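Local coordinates for protein nucleocapsid (Crimean-congo hemorrhagic fever virus, PDB 4AKL) that binds single- and double-stranded RNA, probably helps package the viral genome, and displays sequence-nonspecific double-stranded DNA endonuclease activity, at residues Asn3-Asn14 with Tyr78-Val89. Numbering follows the deposited sequence.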
# COMPACT_ATOMS: atom_id res chain seq x y z
N ASN A 3 19.27 0.57 20.68
CA ASN A 3 18.12 -0.28 20.43
C ASN A 3 18.16 -1.52 21.33
O ASN A 3 19.02 -2.38 21.15
CB ASN A 3 18.14 -0.68 18.95
CG ASN A 3 16.88 -1.40 18.51
OD1 ASN A 3 16.14 -1.93 19.33
ND2 ASN A 3 16.64 -1.44 17.17
N LYS A 4 17.23 -1.60 22.30
CA LYS A 4 17.20 -2.70 23.27
C LYS A 4 16.56 -3.99 22.72
O LYS A 4 16.67 -5.01 23.34
CB LYS A 4 16.48 -2.30 24.56
CG LYS A 4 16.99 -1.05 25.27
CD LYS A 4 18.41 -1.14 25.72
CE LYS A 4 18.84 0.15 26.43
NZ LYS A 4 18.02 0.52 27.68
N ILE A 5 15.91 -3.93 21.55
CA ILE A 5 15.27 -5.10 20.96
C ILE A 5 16.31 -5.85 20.12
O ILE A 5 16.26 -5.84 18.89
CB ILE A 5 14.01 -4.74 20.10
CG1 ILE A 5 13.14 -3.67 20.80
CG2 ILE A 5 13.21 -6.04 19.78
CD1 ILE A 5 11.77 -3.39 20.15
N GLU A 6 17.25 -6.51 20.83
CA GLU A 6 18.36 -7.25 20.24
C GLU A 6 17.86 -8.61 19.81
O GLU A 6 17.91 -9.58 20.58
CB GLU A 6 19.52 -7.42 21.24
CG GLU A 6 20.15 -6.11 21.71
CD GLU A 6 21.38 -6.35 22.59
OE1 GLU A 6 21.59 -7.51 23.06
OE2 GLU A 6 22.15 -5.37 22.82
N VAL A 7 17.41 -8.65 18.57
CA VAL A 7 16.74 -9.77 17.99
C VAL A 7 17.24 -9.82 16.59
O VAL A 7 17.08 -8.85 15.84
CB VAL A 7 15.19 -9.55 18.02
CG1 VAL A 7 14.48 -10.54 17.15
CG2 VAL A 7 14.65 -9.63 19.45
N ASN A 8 17.85 -10.94 16.22
CA ASN A 8 18.41 -11.12 14.87
C ASN A 8 17.79 -12.32 14.13
O ASN A 8 18.33 -12.79 13.11
CB ASN A 8 19.95 -11.29 14.97
CG ASN A 8 20.63 -10.13 15.75
OD1 ASN A 8 20.80 -8.98 15.24
ND2 ASN A 8 21.02 -10.44 16.97
N SER A 9 16.66 -12.83 14.65
CA SER A 9 16.01 -14.06 14.10
C SER A 9 14.65 -14.29 14.75
O SER A 9 14.33 -13.71 15.79
CB SER A 9 16.92 -15.32 14.30
OG SER A 9 17.06 -15.72 15.67
N LYS A 10 13.85 -15.15 14.12
CA LYS A 10 12.55 -15.51 14.65
C LYS A 10 12.69 -16.10 16.08
O LYS A 10 12.10 -15.58 17.01
CB LYS A 10 11.80 -16.49 13.71
CG LYS A 10 10.31 -16.72 14.18
CD LYS A 10 9.41 -17.44 13.15
CE LYS A 10 8.15 -18.05 13.87
NZ LYS A 10 6.88 -18.15 13.02
N ASP A 11 13.48 -17.16 16.25
CA ASP A 11 13.72 -17.74 17.61
C ASP A 11 14.09 -16.67 18.62
O ASP A 11 13.46 -16.58 19.67
CB ASP A 11 14.80 -18.83 17.60
CG ASP A 11 14.26 -20.20 17.20
OD1 ASP A 11 13.01 -20.38 17.10
OD2 ASP A 11 15.09 -21.12 16.98
N GLU A 12 15.10 -15.87 18.28
CA GLU A 12 15.52 -14.72 19.11
C GLU A 12 14.32 -13.82 19.39
O GLU A 12 14.08 -13.44 20.54
CB GLU A 12 16.67 -13.94 18.45
CG GLU A 12 18.06 -14.65 18.62
CD GLU A 12 19.25 -13.85 18.07
OE1 GLU A 12 19.08 -12.67 17.72
OE2 GLU A 12 20.37 -14.41 17.99
N MET A 13 13.55 -13.52 18.36
CA MET A 13 12.35 -12.74 18.53
C MET A 13 11.36 -13.38 19.47
O MET A 13 10.82 -12.69 20.33
CB MET A 13 11.65 -12.43 17.17
CG MET A 13 10.40 -11.54 17.31
SD MET A 13 10.76 -9.80 17.62
CE MET A 13 9.49 -9.45 18.84
N ASN A 14 11.11 -14.68 19.34
CA ASN A 14 10.07 -15.32 20.24
C ASN A 14 10.39 -15.22 21.70
O ASN A 14 9.51 -14.99 22.51
CB ASN A 14 9.80 -16.76 19.88
CG ASN A 14 8.98 -16.92 18.60
OD1 ASN A 14 8.29 -16.02 18.17
ND2 ASN A 14 9.07 -18.08 18.01
N TYR A 78 4.23 -7.70 19.10
CA TYR A 78 5.17 -8.69 18.52
C TYR A 78 5.69 -8.19 17.20
O TYR A 78 6.89 -8.17 16.97
CB TYR A 78 4.48 -10.04 18.32
CG TYR A 78 5.39 -11.12 17.81
CD1 TYR A 78 6.10 -11.89 18.68
CD2 TYR A 78 5.55 -11.36 16.42
CE1 TYR A 78 6.94 -12.89 18.23
CE2 TYR A 78 6.41 -12.37 15.96
CZ TYR A 78 7.10 -13.12 16.86
OH TYR A 78 7.94 -14.12 16.45
N GLU A 79 4.79 -7.75 16.35
CA GLU A 79 5.18 -7.38 14.99
C GLU A 79 5.87 -6.03 14.98
O GLU A 79 6.84 -5.86 14.22
CB GLU A 79 3.99 -7.43 14.05
CG GLU A 79 3.50 -8.82 13.79
CD GLU A 79 2.63 -9.45 14.91
OE1 GLU A 79 2.09 -8.71 15.76
OE2 GLU A 79 2.48 -10.72 14.91
N CYS A 80 5.39 -5.08 15.82
CA CYS A 80 6.04 -3.77 15.95
C CYS A 80 7.47 -3.97 16.47
O CYS A 80 8.41 -3.35 15.97
CB CYS A 80 5.25 -2.85 16.90
SG CYS A 80 3.64 -2.35 16.27
N ALA A 81 7.63 -4.83 17.47
CA ALA A 81 8.99 -5.11 17.98
C ALA A 81 9.85 -5.73 16.88
O ALA A 81 11.02 -5.38 16.71
CB ALA A 81 8.95 -5.96 19.18
N TRP A 82 9.29 -6.67 16.13
CA TRP A 82 10.03 -7.28 15.02
C TRP A 82 10.46 -6.22 13.96
O TRP A 82 11.60 -6.22 13.49
CB TRP A 82 9.19 -8.38 14.38
CG TRP A 82 9.75 -9.01 13.11
CD1 TRP A 82 9.27 -8.85 11.85
CD2 TRP A 82 10.87 -9.91 12.99
NE1 TRP A 82 9.99 -9.58 10.95
CE2 TRP A 82 10.99 -10.25 11.62
CE3 TRP A 82 11.78 -10.48 13.91
CZ2 TRP A 82 11.99 -11.10 11.13
CZ3 TRP A 82 12.76 -11.33 13.44
CH2 TRP A 82 12.87 -11.64 12.06
N ALA A 83 9.54 -5.34 13.62
CA ALA A 83 9.77 -4.28 12.63
C ALA A 83 10.83 -3.24 13.09
O ALA A 83 11.37 -2.55 12.28
CB ALA A 83 8.42 -3.58 12.26
N SER A 84 11.08 -3.17 14.39
CA SER A 84 12.00 -2.23 14.98
C SER A 84 13.23 -2.93 15.58
O SER A 84 14.02 -2.27 16.27
CB SER A 84 11.28 -1.50 16.09
OG SER A 84 10.32 -0.58 15.60
N SER A 85 13.35 -4.25 15.37
CA SER A 85 14.44 -5.05 15.95
C SER A 85 15.78 -4.71 15.35
O SER A 85 15.86 -4.26 14.20
CB SER A 85 14.18 -6.55 15.76
OG SER A 85 14.07 -6.90 14.41
N THR A 86 16.86 -4.92 16.13
CA THR A 86 18.18 -4.57 15.62
C THR A 86 18.44 -5.22 14.28
O THR A 86 18.97 -4.55 13.35
CB THR A 86 19.31 -4.89 16.58
OG1 THR A 86 19.20 -6.24 17.05
CG2 THR A 86 19.30 -3.83 17.80
N GLY A 87 18.02 -6.48 14.15
CA GLY A 87 18.24 -7.27 12.90
C GLY A 87 17.52 -6.76 11.67
O GLY A 87 18.11 -6.63 10.57
N ILE A 88 16.25 -6.44 11.85
CA ILE A 88 15.43 -5.91 10.73
C ILE A 88 15.82 -4.43 10.39
O ILE A 88 15.92 -4.06 9.23
CB ILE A 88 13.94 -6.09 11.05
CG1 ILE A 88 13.61 -7.59 11.09
CG2 ILE A 88 13.08 -5.30 10.06
CD1 ILE A 88 13.71 -8.28 9.73
N VAL A 89 16.05 -3.61 11.40
CA VAL A 89 16.61 -2.25 11.16
C VAL A 89 17.89 -2.27 10.28
O VAL A 89 17.99 -1.49 9.30
CB VAL A 89 16.80 -1.47 12.48
CG1 VAL A 89 17.70 -0.19 12.30
CG2 VAL A 89 15.42 -1.05 13.03
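Met13 slots between the rings of Tyr78 and Trp82 and meets each differently. Its sulfur stands above the Tyr78 face, SD lying 5.1 Å from the ring centroid and 15° off the normal, whereas it lies at the in-plane edge of Trp82; both are Met-aromatic contacts. Bends at chi2 (75°) and again at chi3 carry the terminal methyl over to Ala81, CE lying 3.5 Å from Ala81 CB. Ile5 CD1 also touches Ala81 CB, which Trp16 helps to enclose. Trp82 presents the rim of its six-membered ring to the other segment: CZ3 comes 3.7 Å from Ser9 O, near the ring plane, and Val7 CG1 approaches the same edge. One face of the indole is covered by Ile88 CG1, and its NE1 is hydrogen-bonded to Phe139 O. At the phenol end, Tyr78 OH donates to Asn14 OD1 over 2.6 Å, tilted from the carbonyl plane, with amide and ring planes 35° apart.

Polar pairing takes over where the chain breaks between helices 77-83 and 86-98. Asn3 ND2 donates to Ser84 O in a fairly straight bond (2.9 Å) nearly within its own amide plane, while OD1 accepts from Ile5 N in an Asx turn; both ends of the amide are engaged, which fixes its flip. Thr86 CG2 packs against Asn3 CG at 3.5 Å. Two N-H groups of the first turn of helix 86-98 are taken by backbone carbonyls of 3-14: Thr86 N gives a nearly straight bond to Ile5 O, and Gly87 N a more bent one to Val7 O at 3.1 Å. Ser85 OG, the N-cap, receives a weak bond from Ile88 N and donates to Trp82 O. The loop before helix 10-24 thus supplies backbone carbonyls to amides that lack intrahelical acceptors, and the helix dipole would probably strengthen these bonds.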